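Side-chain contacts in inactive glucansucrase (Lactobacillus reuteri, PDB 5JBD), which is an inactive member of glycoside hydrolase family 70, built on a TIM-barrel scaffold and carrying a bound calcium ion: residues T763-R766 with M772-H775; Q779-Q784 with I849-A854; N215-N220 with Y840-S845; K202-G207 with K871-L876. All coordinates share one frame; numbering follows the deposited sequence.

Contact 1: residues T763-R766 with M772-H775. With SO4 (sulfate ion), chain G.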
loop_
_atom_site.group_PDB
_atom_site.type_symbol
_atom_site.label_atom_id
_atom_site.label_comp_id
_atom_site.label_asym_id
_atom_site.label_seq_id
_atom_site.Cartn_x
_atom_site.Cartn_y
_atom_site.Cartn_z
ATOM N N THR A 763 4.326 -22.890 11.414
ATOM C CA THR A 763 5.688 -23.329 11.178
ATOM C C THR A 763 6.279 -22.441 10.078
ATOM O O THR A 763 5.686 -22.316 8.990
ATOM C CB THR A 763 5.725 -24.809 10.802
ATOM O OG1 THR A 763 5.101 -25.577 11.843
ATOM C CG2 THR A 763 7.161 -25.283 10.629
ATOM N N VAL A 764 7.432 -21.819 10.360
ATOM C CA VAL A 764 7.999 -20.795 9.461
ATOM C C VAL A 764 9.480 -20.939 9.113
ATOM O O VAL A 764 10.238 -21.630 9.788
ATOM C CB VAL A 764 7.791 -19.368 10.019
ATOM C CG1 VAL A 764 6.336 -19.151 10.428
ATOM C CG2 VAL A 764 8.735 -19.059 11.179
ATOM N N THR A 765 9.872 -20.245 8.041
ATOM C CA THR A 765 11.256 -20.212 7.562
ATOM C C THR A 765 11.580 -18.777 7.153
ATOM O O THR A 765 10.747 -18.088 6.546
ATOM C CB THR A 765 11.447 -21.169 6.370
ATOM O OG1 THR A 765 11.261 -22.513 6.818
ATOM C CG2 THR A 765 12.835 -21.040 5.747
ATOM N N ARG A 766 12.788 -18.336 7.495
ATOM C CA ARG A 766 13.236 -16.966 7.229
ATOM C C ARG A 766 13.574 -16.832 5.739
ATOM O O ARG A 766 14.465 -17.510 5.257
ATOM C CB ARG A 766 14.490 -16.657 8.067
ATOM C CG ARG A 766 15.052 -15.249 7.925
ATOM C CD ARG A 766 14.155 -14.219 8.573
ATOM N NE ARG A 766 14.726 -12.878 8.436
ATOM C CZ ARG A 766 14.677 -12.128 7.328
ATOM N NH1 ARG A 766 14.086 -12.584 6.222
ATOM N NH2 ARG A 766 15.239 -10.911 7.323
ATOM N N MET A 772 12.299 -17.386 -0.732
ATOM C CA MET A 772 13.502 -18.201 -0.743
ATOM C C MET A 772 14.246 -17.961 0.564
ATOM O O MET A 772 14.395 -16.821 0.992
ATOM C CB MET A 772 14.393 -17.837 -1.934
ATOM C CG MET A 772 13.717 -18.068 -3.285
ATOM S SD MET A 772 13.213 -19.794 -3.572
ATOM C CE MET A 772 11.570 -19.581 -4.273
ATOM N N GLN A 773 14.733 -19.042 1.166
ATOM C CA GLN A 773 15.430 -18.951 2.435
ATOM C C GLN A 773 16.707 -18.126 2.288
ATOM O O GLN A 773 17.454 -18.313 1.316
ATOM C CB GLN A 773 15.771 -20.351 2.975
ATOM C CG GLN A 773 16.375 -20.311 4.373
ATOM C CD GLN A 773 16.565 -21.671 5.021
ATOM O OE1 GLN A 773 16.217 -22.709 4.456
ATOM N NE2 GLN A 773 17.133 -21.661 6.227
ATOM N N ILE A 774 16.943 -17.218 3.241
ATOM C CA ILE A 774 18.205 -16.463 3.312
ATOM C C ILE A 774 18.891 -16.584 4.666
ATOM O O ILE A 774 18.276 -17.005 5.657
ATOM C CB ILE A 774 18.020 -14.958 2.999
ATOM C CG1 ILE A 774 17.008 -14.314 3.961
ATOM C CG2 ILE A 774 17.584 -14.782 1.546
ATOM C CD1 ILE A 774 16.978 -12.801 3.914
ATOM N N HIS A 775 20.171 -16.213 4.675
ATOM C CA HIS A 775 20.942 -15.992 5.889
ATOM C C HIS A 775 21.071 -14.487 6.111
ATOM O O HIS A 775 21.093 -13.720 5.148
ATOM C CB HIS A 775 22.335 -16.633 5.775
ATOM C CG HIS A 775 22.321 -18.123 5.883
ATOM N ND1 HIS A 775 21.841 -18.936 4.878
ATOM C CD2 HIS A 775 22.737 -18.950 6.870
ATOM C CE1 HIS A 775 21.956 -20.201 5.246
ATOM N NE2 HIS A 775 22.486 -20.233 6.456
HETATM S S SO4 G . 22.143 -16.816 1.650
HETATM O O1 SO4 G . 21.598 -17.950 2.427
HETATM O O2 SO4 G . 23.600 -16.678 1.890
HETATM O O3 SO4 G . 21.891 -17.117 0.228
HETATM O O4 SO4 G . 21.459 -15.561 2.042
#
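The carbonyl oxygen Arg766 O is gripped from two successive residues of the opposite segment. Ile774 N donates to Arg766 O at 3.2 Å with an N-H...O angle of 157°, arriving 26° out of the carbonyl plane. A CA-H...O contact joins it, Gln773 CA to Arg766 O at 3.3 Å. The side chain of Gln773 packs beside it: with its CG anti to the backbone N and the chain extended, it runs over the methyl of Thr765 at about a right angle, with Thr765 CG2 3.9 Å from Gln773 CD. Its amide nitrogen then bonds to Thr780 OG1, which fixes the far end. Thr765 OG1 bonds to Asn783 N, while the methyl branch of Thr765 faces Gln773.

Ile774 reaches the arginine with the tip of its longer branch. CG1 stands between the backbone N and the carbonyl carbon (chi1 58°), and Ile774 CD1 comes within 3.7 Å of Arg766 NH1, neither squarely over the guanidinium face nor at its edge. That guanidinium is anchored elsewhere, in a salt bridge to Asp192 and by bonds to Leu173 O and Ser191 O. Beyond the contact His775 holds a sulfate ion, probably from the crystallisation liquor: His775 ND1 lies 2.7 Å from sulfate O1, and His775 N is 3.0 Å from sulfate O4.

Residues 763-766 belong to strand 758-767, flanked in an antiparallel sheet by strands 193-197 and 784-791, and residues 772-775 form part of the connection from it to strand 784-791.

Contact 2: residues Q779-Q784 with I849-A854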
loop_
_atom_site.group_PDB
_atom_site.type_symbol
_atom_site.label_atom_id
_atom_site.label_comp_id
_atom_site.label_asym_id
_atom_site.label_seq_id
_atom_site.Cartn_x
_atom_site.Cartn_y
_atom_site.Cartn_z
ATOM N N GLN A 779 23.359 -16.168 9.841
ATOM C CA GLN A 779 22.358 -16.873 10.648
ATOM C C GLN A 779 21.051 -17.024 9.894
ATOM O O GLN A 779 20.700 -16.185 9.056
ATOM C CB GLN A 779 22.082 -16.120 11.946
ATOM C CG GLN A 779 23.272 -15.993 12.891
ATOM C CD GLN A 779 23.613 -17.310 13.586
ATOM O OE1 GLN A 779 24.593 -17.985 13.241
ATOM N NE2 GLN A 779 22.801 -17.684 14.573
ATOM N N THR A 780 20.330 -18.099 10.196
ATOM C CA THR A 780 19.020 -18.345 9.596
ATOM C C THR A 780 18.152 -19.189 10.528
ATOM O O THR A 780 18.611 -19.628 11.589
ATOM C CB THR A 780 19.161 -19.025 8.208
ATOM O OG1 THR A 780 17.906 -18.979 7.510
ATOM C CG2 THR A 780 19.643 -20.483 8.325
ATOM N N TYR A 781 16.901 -19.400 10.123
ATOM C CA TYR A 781 16.040 -20.418 10.742
ATOM C C TYR A 781 15.031 -20.978 9.747
ATOM O O TYR A 781 14.604 -20.274 8.840
ATOM C CB TYR A 781 15.328 -19.881 11.987
ATOM C CG TYR A 781 14.616 -18.560 11.851
ATOM C CD1 TYR A 781 13.284 -18.503 11.449
ATOM C CD2 TYR A 781 15.251 -17.367 12.186
ATOM C CE1 TYR A 781 12.615 -17.287 11.352
ATOM C CE2 TYR A 781 14.590 -16.140 12.096
ATOM C CZ TYR A 781 13.271 -16.103 11.683
ATOM O OH TYR A 781 12.616 -14.893 11.587
ATOM N N ALA A 782 14.687 -22.257 9.926
ATOM C CA ALA A 782 13.728 -22.959 9.069
ATOM C C ALA A 782 12.866 -23.897 9.895
ATOM O O ALA A 782 13.345 -24.493 10.870
ATOM C CB ALA A 782 14.460 -23.754 7.990
ATOM N N ASN A 783 11.602 -24.029 9.498
ATOM C CA ASN A 783 10.686 -25.000 10.103
ATOM C C ASN A 783 10.554 -24.817 11.622
ATOM O O ASN A 783 10.568 -25.790 12.381
ATOM C CB ASN A 783 11.115 -26.440 9.741
ATOM C CG ASN A 783 11.191 -26.665 8.234
ATOM O OD1 ASN A 783 12.271 -26.911 7.678
ATOM N ND2 ASN A 783 10.055 -26.569 7.568
ATOM N N GLN A 784 10.438 -23.557 12.049
ATOM C CA GLN A 784 10.321 -23.201 13.461
ATOM C C GLN A 784 8.909 -22.766 13.767
ATOM O O GLN A 784 8.319 -21.993 13.010
ATOM C CB GLN A 784 11.259 -22.044 13.819
ATOM C CG GLN A 784 12.742 -22.362 13.753
ATOM C CD GLN A 784 13.141 -23.520 14.635
ATOM O OE1 GLN A 784 12.803 -23.568 15.816
ATOM N NE2 GLN A 784 13.875 -24.467 14.062
ATOM N N ILE A 849 8.180 -10.092 17.526
ATOM C CA ILE A 849 7.840 -10.833 18.764
ATOM C C ILE A 849 8.914 -11.805 19.262
ATOM O O ILE A 849 8.977 -12.096 20.468
ATOM C CB ILE A 849 6.490 -11.574 18.638
ATOM C CG1 ILE A 849 6.515 -12.610 17.509
ATOM C CG2 ILE A 849 5.364 -10.567 18.420
ATOM C CD1 ILE A 849 5.247 -13.418 17.392
ATOM N N GLY A 850 9.722 -12.330 18.347
ATOM C CA GLY A 850 10.808 -13.249 18.669
ATOM C C GLY A 850 10.541 -14.644 18.145
ATOM O O GLY A 850 9.387 -15.078 18.079
ATOM N N ILE A 851 11.615 -15.346 17.796
ATOM C CA ILE A 851 11.531 -16.686 17.210
ATOM C C ILE A 851 11.597 -17.794 18.269
ATOM O O ILE A 851 11.299 -18.948 17.961
ATOM C CB ILE A 851 12.626 -16.872 16.113
ATOM C CG1 ILE A 851 12.258 -17.964 15.098
ATOM C CG2 ILE A 851 13.998 -17.194 16.711
ATOM C CD1 ILE A 851 10.929 -17.783 14.406
ATOM N N GLY A 852 11.991 -17.436 19.502
ATOM C CA GLY A 852 12.145 -18.391 20.609
ATOM C C GLY A 852 11.082 -18.337 21.691
ATOM O O GLY A 852 11.325 -18.820 22.798
ATOM N N LEU A 853 9.915 -17.757 21.396
ATOM C CA LEU A 853 8.810 -17.711 22.361
ATOM C C LEU A 853 8.279 -19.103 22.686
ATOM O O LEU A 853 7.914 -19.368 23.837
ATOM C CB LEU A 853 7.646 -16.830 21.868
ATOM C CG LEU A 853 7.864 -15.316 21.785
ATOM C CD1 LEU A 853 6.612 -14.613 21.275
ATOM C CD2 LEU A 853 8.256 -14.740 23.128
ATOM N N ALA A 854 8.233 -19.974 21.674
ATOM C CA ALA A 854 7.698 -21.332 21.826
ATOM C C ALA A 854 8.524 -22.162 22.801
ATOM O O ALA A 854 9.731 -22.321 22.613
ATOM C CB ALA A 854 7.626 -22.021 20.470
HETATM O O HOH W 1 13.119 -21.002 17.136
#
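Tyr781 holds its ring CG between its own backbone N and carbonyl carbon (chi1 50°), while Ile851 has CG1 anti to the backbone N (chi1 -157°) and bends at chi2. These torsions set an aliphatic branch against the flat of a ring, the two side chains approaching from opposite directions. Ile851 CG1 lies 3.8 Å from the centroid of the Tyr781 ring and only 10° off its normal, which meets the definition of a CH-pi contact over the face. The terminal methyl leans toward one ring edge, bringing Ile851 CD1 to 3.5 Å from Tyr781 CE1. Further along, the same methyl passes Gln784 at 4.3 Å from Gln784 CB.

The amide of Gln784 is held on its own side of the contact: Gln784 NE2 donates to Ala782 O at 3.2 Å. At its other end, a water lies within hydrogen-bonding distance of both Gln784 OE1 and Ile851 O, 2.9 Å from each. Asn783 and Gln784 together face Val764, a G1 beta bulge at the start of strand 784-791. Ile851 N is bound by Ser171 OG.

Tyr781 meets Ile851 through its ring face, and its hydroxyl bonds separately to Glu172 O. The direct contact is thus chiefly dispersion with a CH-pi component, and the polar link between the segments is at most water-mediated.

Contact 3: residues N215-N220 with Y840-S845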
loop_
_atom_site.group_PDB
_atom_site.type_symbol
_atom_site.label_atom_id
_atom_site.label_comp_id
_atom_site.label_asym_id
_atom_site.label_seq_id
_atom_site.Cartn_x
_atom_site.Cartn_y
_atom_site.Cartn_z
ATOM N N ASN A 215 -2.296 -26.983 0.278
ATOM C CA ASN A 215 -1.887 -27.570 -1.001
ATOM C C ASN A 215 -1.584 -26.485 -2.050
ATOM O O ASN A 215 -1.246 -26.825 -3.166
ATOM C CB ASN A 215 -2.989 -28.487 -1.535
ATOM C CG ASN A 215 -3.180 -29.730 -0.688
ATOM O OD1 ASN A 215 -4.308 -30.102 -0.388
ATOM N ND2 ASN A 215 -2.082 -30.366 -0.278
ATOM N N TYR A 216 -1.735 -25.208 -1.697
ATOM C CA TYR A 216 -1.557 -24.110 -2.634
ATOM C C TYR A 216 -0.301 -23.319 -2.276
ATOM O O TYR A 216 0.795 -23.870 -2.373
ATOM C CB TYR A 216 -2.861 -23.310 -2.736
ATOM C CG TYR A 216 -3.911 -24.197 -3.364
ATOM C CD1 TYR A 216 -3.940 -24.384 -4.741
ATOM C CD2 TYR A 216 -4.809 -24.926 -2.581
ATOM C CE1 TYR A 216 -4.852 -25.244 -5.332
ATOM C CE2 TYR A 216 -5.743 -25.786 -3.167
ATOM C CZ TYR A 216 -5.752 -25.946 -4.543
ATOM O OH TYR A 216 -6.665 -26.788 -5.152
ATOM N N ARG A 217 -0.430 -22.076 -1.831
ATOM C CA ARG A 217 0.728 -21.220 -1.611
ATOM C C ARG A 217 1.666 -21.190 -2.837
ATOM O O ARG A 217 2.892 -21.281 -2.696
ATOM C CB ARG A 217 1.491 -21.614 -0.319
ATOM C CG ARG A 217 0.689 -21.418 0.976
ATOM C CD ARG A 217 1.558 -21.459 2.240
ATOM N NE ARG A 217 0.775 -21.198 3.456
ATOM C CZ ARG A 217 0.485 -22.080 4.437
ATOM N NH1 ARG A 217 0.938 -23.336 4.430
ATOM N NH2 ARG A 217 -0.263 -21.683 5.463
ATOM N N LEU A 218 1.090 -21.084 -4.033
ATOM C CA LEU A 218 1.900 -20.928 -5.248
ATOM C C LEU A 218 2.395 -19.497 -5.209
ATOM O O LEU A 218 1.606 -18.569 -5.349
ATOM C CB LEU A 218 1.087 -21.190 -6.512
ATOM C CG LEU A 218 0.442 -22.575 -6.627
ATOM C CD1 LEU A 218 -0.206 -22.762 -7.992
ATOM C CD2 LEU A 218 1.421 -23.713 -6.350
ATOM N N MET A 219 3.678 -19.314 -4.916
ATOM C CA MET A 219 4.235 -17.968 -4.741
ATOM C C MET A 219 4.910 -17.485 -6.028
ATOM O O MET A 219 5.402 -18.274 -6.806
ATOM C CB MET A 219 5.233 -17.937 -3.591
ATOM C CG MET A 219 4.576 -18.225 -2.248
ATOM S SD MET A 219 5.712 -18.019 -0.887
ATOM C CE MET A 219 5.937 -16.267 -0.799
ATOM N N ASN A 220 4.886 -16.179 -6.227
ATOM C CA ASN A 220 5.571 -15.513 -7.332
ATOM C C ASN A 220 4.951 -15.847 -8.693
ATOM O O ASN A 220 5.618 -15.731 -9.718
ATOM C CB ASN A 220 7.088 -15.822 -7.327
ATOM C CG ASN A 220 7.722 -15.633 -5.960
ATOM O OD1 ASN A 220 7.777 -14.528 -5.419
ATOM N ND2 ASN A 220 8.197 -16.722 -5.387
ATOM N N TYR A 840 -4.892 -19.566 4.808
ATOM C CA TYR A 840 -5.152 -18.708 3.651
ATOM C C TYR A 840 -4.042 -17.680 3.359
ATOM O O TYR A 840 -4.266 -16.734 2.577
ATOM C CB TYR A 840 -6.490 -17.970 3.847
ATOM C CG TYR A 840 -7.702 -18.859 3.893
ATOM C CD1 TYR A 840 -7.918 -19.835 2.914
ATOM C CD2 TYR A 840 -8.652 -18.731 4.910
ATOM C CE1 TYR A 840 -9.028 -20.649 2.956
ATOM C CE2 TYR A 840 -9.770 -19.551 4.959
ATOM C CZ TYR A 840 -9.954 -20.503 3.982
ATOM O OH TYR A 840 -11.057 -21.327 4.008
ATOM N N GLN A 841 -2.859 -17.871 3.949
ATOM C CA GLN A 841 -1.763 -16.885 3.908
ATOM C C GLN A 841 -0.443 -17.543 3.499
ATOM O O GLN A 841 -0.183 -18.706 3.851
ATOM C CB GLN A 841 -1.607 -16.221 5.286
ATOM C CG GLN A 841 -2.839 -15.439 5.703
ATOM C CD GLN A 841 -2.802 -14.963 7.147
ATOM O OE1 GLN A 841 -1.739 -14.771 7.742
ATOM N NE2 GLN A 841 -3.981 -14.743 7.705
ATOM N N ASN A 842 0.370 -16.791 2.755
ATOM C CA ASN A 842 1.689 -17.245 2.307
ATOM C C ASN A 842 2.757 -17.051 3.368
ATOM O O ASN A 842 3.710 -17.829 3.428
ATOM C CB ASN A 842 2.150 -16.461 1.058
ATOM C CG ASN A 842 1.379 -16.823 -0.201
ATOM O OD1 ASN A 842 1.125 -15.947 -1.058
ATOM N ND2 ASN A 842 1.029 -18.078 -0.351
ATOM N N GLY A 843 2.599 -16.022 4.203
ATOM C CA GLY A 843 3.614 -15.675 5.184
ATOM C C GLY A 843 3.344 -14.307 5.744
ATOM O O GLY A 843 2.258 -13.753 5.550
ATOM N N THR A 844 4.317 -13.765 6.461
ATOM C CA THR A 844 4.194 -12.433 7.044
ATOM C C THR A 844 5.549 -11.770 7.079
ATOM O O THR A 844 6.573 -12.453 7.174
ATOM C CB THR A 844 3.595 -12.465 8.481
ATOM O OG1 THR A 844 3.548 -11.140 9.036
ATOM C CG2 THR A 844 4.421 -13.343 9.404
ATOM N N SER A 845 5.559 -10.437 7.014
ATOM C CA SER A 845 6.738 -9.679 7.397
ATOM C C SER A 845 7.002 -9.909 8.888
ATOM O O SER A 845 6.098 -10.281 9.630
ATOM C CB SER A 845 6.588 -8.187 7.093
ATOM O OG SER A 845 5.372 -7.658 7.591
#
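Arg217 and Asn842 lie alongside each other with their side chains running oppositely, their guanidinium and amide planes turned 65° apart, so they pass flank against flank without stacking. The aliphatic part of Arg217 lines this passage: Arg217 CB and CG both border the Asn842 amide. From CG to NE the arginine runs extended, which carries its head past Asn842 to the preceding peptide. There Arg217 NE donates to Gln841 O at 2.7 Å and an almost straight 177°. The acceptor sits in the guanidinium plane, at its edge, and a second, weak bond runs from Arg217 NH2 to Gln841 O at 3.4 Å. Arg217 NH2 also binds Ala212 O and Ala838 O, so a cluster of backbone carbonyls fixes the rotation of the guanidinium.

Met219 passes Asn842 in the same antiparallel fashion. Contact is made through the gamma methylene, Met219 CG lying 4.0 Å from Asn842 CG, so the amide is flanked by both Arg217 and Met219. The Asn842 side chain is about 5 Å from the bound calcium ion. Asn220 N bonds to the calcium-site residue Glu237.

Strand 841-845 runs antiparallel between strands 193-197 and 242-244 of the antiparallel sheet, Asn842 pairing with Phe196 and with calcium-binding Asp243. Residues 215-220 come from the loop joining those two neighbours, and Tyr216 and Tyr840 both pack on helix 249-263.

Contact 4: residues K202-G207 with K871-L876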
loop_
_atom_site.group_PDB
_atom_site.type_symbol
_atom_site.label_atom_id
_atom_site.label_comp_id
_atom_site.label_asym_id
_atom_site.label_seq_id
_atom_site.Cartn_x
_atom_site.Cartn_y
_atom_site.Cartn_z
ATOM N N LYS A 202 4.880 -36.049 13.320
ATOM C CA LYS A 202 4.621 -36.755 14.583
ATOM C C LYS A 202 5.838 -36.684 15.531
ATOM O O LYS A 202 5.782 -37.214 16.636
ATOM C CB LYS A 202 4.209 -38.221 14.321
ATOM C CG LYS A 202 2.694 -38.437 14.036
ATOM C CD LYS A 202 2.424 -38.923 12.616
ATOM C CE LYS A 202 0.943 -38.879 12.245
ATOM N NZ LYS A 202 0.549 -37.564 11.657
ATOM N N ASP A 203 6.909 -36.010 15.113
ATOM C CA ASP A 203 8.137 -35.863 15.902
ATOM C C ASP A 203 7.990 -34.678 16.869
ATOM O O ASP A 203 7.872 -33.543 16.421
ATOM C CB ASP A 203 9.330 -35.625 14.962
ATOM C CG ASP A 203 10.679 -35.583 15.691
ATOM O OD1 ASP A 203 10.727 -35.535 16.935
ATOM O OD2 ASP A 203 11.708 -35.576 14.989
ATOM N N PRO A 204 8.013 -34.926 18.193
ATOM C CA PRO A 204 7.795 -33.798 19.130
ATOM C C PRO A 204 8.835 -32.667 19.056
ATOM O O PRO A 204 8.529 -31.543 19.470
ATOM C CB PRO A 204 7.824 -34.463 20.520
ATOM C CG PRO A 204 7.724 -35.935 20.289
ATOM C CD PRO A 204 8.229 -36.205 18.900
ATOM N N ARG A 205 10.036 -32.959 18.541
ATOM C CA ARG A 205 11.052 -31.923 18.282
ATOM C C ARG A 205 10.681 -30.994 17.121
ATOM O O ARG A 205 11.173 -29.863 17.061
ATOM C CB ARG A 205 12.424 -32.539 17.994
ATOM C CG ARG A 205 13.022 -33.334 19.138
ATOM C CD ARG A 205 14.263 -34.047 18.606
ATOM N NE ARG A 205 15.129 -34.606 19.648
ATOM C CZ ARG A 205 15.960 -33.910 20.428
ATOM N NH1 ARG A 205 16.051 -32.581 20.340
ATOM N NH2 ARG A 205 16.704 -34.553 21.329
ATOM N N LYS A 206 9.858 -31.484 16.190
ATOM C CA LYS A 206 9.389 -30.674 15.051
ATOM C C LYS A 206 8.031 -30.017 15.282
ATOM O O LYS A 206 7.751 -28.981 14.697
ATOM C CB LYS A 206 9.327 -31.525 13.781
ATOM C CG LYS A 206 10.679 -32.097 13.410
ATOM C CD LYS A 206 10.685 -32.666 12.013
ATOM C CE LYS A 206 12.070 -33.192 11.687
ATOM N NZ LYS A 206 12.068 -34.023 10.455
ATOM N N GLY A 207 7.193 -30.614 16.130
ATOM C CA GLY A 207 5.842 -30.120 16.336
ATOM C C GLY A 207 4.937 -30.411 15.151
ATOM O O GLY A 207 5.269 -31.200 14.274
ATOM N N LYS A 871 -4.889 -31.936 19.778
ATOM C CA LYS A 871 -4.650 -33.364 19.977
ATOM C C LYS A 871 -3.413 -33.897 19.241
ATOM O O LYS A 871 -3.271 -35.103 19.060
ATOM C CB LYS A 871 -5.895 -34.149 19.530
ATOM C CG LYS A 871 -7.194 -33.765 20.233
ATOM C CD LYS A 871 -8.330 -34.702 19.828
ATOM C CE LYS A 871 -9.668 -34.314 20.452
ATOM N NZ LYS A 871 -9.776 -34.695 21.890
ATOM N N ALA A 872 -2.508 -33.014 18.841
ATOM C CA ALA A 872 -1.345 -33.426 18.041
ATOM C C ALA A 872 -0.360 -34.316 18.802
ATOM O O ALA A 872 0.287 -35.166 18.206
ATOM C CB ALA A 872 -0.629 -32.206 17.484
ATOM N N PHE A 873 -0.246 -34.096 20.110
ATOM C CA PHE A 873 0.648 -34.854 20.995
ATOM C C PHE A 873 -0.036 -35.072 22.332
ATOM O O PHE A 873 -0.987 -34.366 22.664
ATOM C CB PHE A 873 1.952 -34.078 21.245
ATOM C CG PHE A 873 2.712 -33.751 19.991
ATOM C CD1 PHE A 873 3.600 -34.675 19.437
ATOM C CD2 PHE A 873 2.531 -32.524 19.352
ATOM C CE1 PHE A 873 4.292 -34.384 18.269
ATOM C CE2 PHE A 873 3.228 -32.226 18.184
ATOM C CZ PHE A 873 4.108 -33.156 17.642
ATOM N N ASN A 874 0.465 -36.034 23.106
ATOM C CA ASN A 874 0.085 -36.143 24.513
ATOM C C ASN A 874 0.600 -34.900 25.242
ATOM O O ASN A 874 1.581 -34.283 24.818
ATOM C CB ASN A 874 0.688 -37.387 25.183
ATOM C CG ASN A 874 0.257 -38.690 24.528
ATOM O OD1 ASN A 874 1.078 -39.577 24.316
ATOM N ND2 ASN A 874 -1.026 -38.811 24.209
ATOM N N THR A 875 -0.067 -34.548 26.334
ATOM C CA THR A 875 0.364 -33.434 27.170
ATOM C C THR A 875 1.805 -33.636 27.647
ATOM O O THR A 875 2.171 -34.723 28.088
ATOM C CB THR A 875 -0.603 -33.240 28.343
ATOM O OG1 THR A 875 -1.860 -32.784 27.826
ATOM C CG2 THR A 875 -0.062 -32.230 29.380
ATOM N N LEU A 876 2.623 -32.597 27.501
ATOM C CA LEU A 876 4.029 -32.632 27.907
ATOM C C LEU A 876 4.415 -31.235 28.387
ATOM O O LEU A 876 4.496 -30.315 27.571
ATOM C CB LEU A 876 4.908 -33.059 26.719
ATOM C CG LEU A 876 6.427 -33.133 26.944
ATOM C CD1 LEU A 876 6.770 -34.212 27.964
ATOM C CD2 LEU A 876 7.172 -33.356 25.628
#
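Van der Waals contact dominates where Phe873 drives its ring into the turn formed by residues 202-207. With CG anti to its carbonyl carbon (chi1 -58°), the ring points its outer end at the turn backbone: Phe873 CE1 is 3.7 Å from Pro204 CA, and Phe873 CZ is 3.7 Å from Gly207 CA. The peptide carbon of Gly207 lies in the ring plane at its edge, whereas both alpha carbons approach obliquely. The proline ring adds a looser apolar touch, Pro204 CB to Phe873 CE1 at 4.2 Å.

A polar atom also meets the ring, Lys202 O approaching the edge near the ring plane at 3.6 Å from Phe873 CE1. Two loops meet here at the surface, residues 202-207 from between strands 193-197 and 242-244, residues 871-876 from after strand 841-845.

Hydrogen bonds shape the receiving turn. Asp203 OD1 accepts from Arg205 N at 3.1 Å, an Asx turn in which the donor stands 55° above the carboxylate plane. Asp203 O takes both Lys206 N, at 2.9 Å, and Gly207 N, closing the turn against which the outer end of the ring rests.

Aromatic packing continues outside the pair: Phe873 meets Tyr864 edge-to-face, and Ala872 N bonds to that tyrosine's hydroxyl. Pro204 is backbone-bonded to Tyr862.

In the fold
Contacts 1 and 2 are neighbours, their centres about 9 Å apart, and are linked directly: Val764 N lies 2.8 Å from Gln784 O, and Ile774 O 2.7 Å from Thr780 OG1, both probable hydrogen bonds. Contact 3 reaches the same antiparallel sheet as contact 1 at about 13 Å between centres, without touching it, and is the one nearest the calcium ion bound by Glu237, Asp243, Asn287 and Asn751. Its strand runs on in sequence toward residues 849-854 of contact 2. Contact 4 is peripheral, about 18 Å from contact 2 and 25 Å from contact 3 between centres; the chain loop it closes encloses the other three.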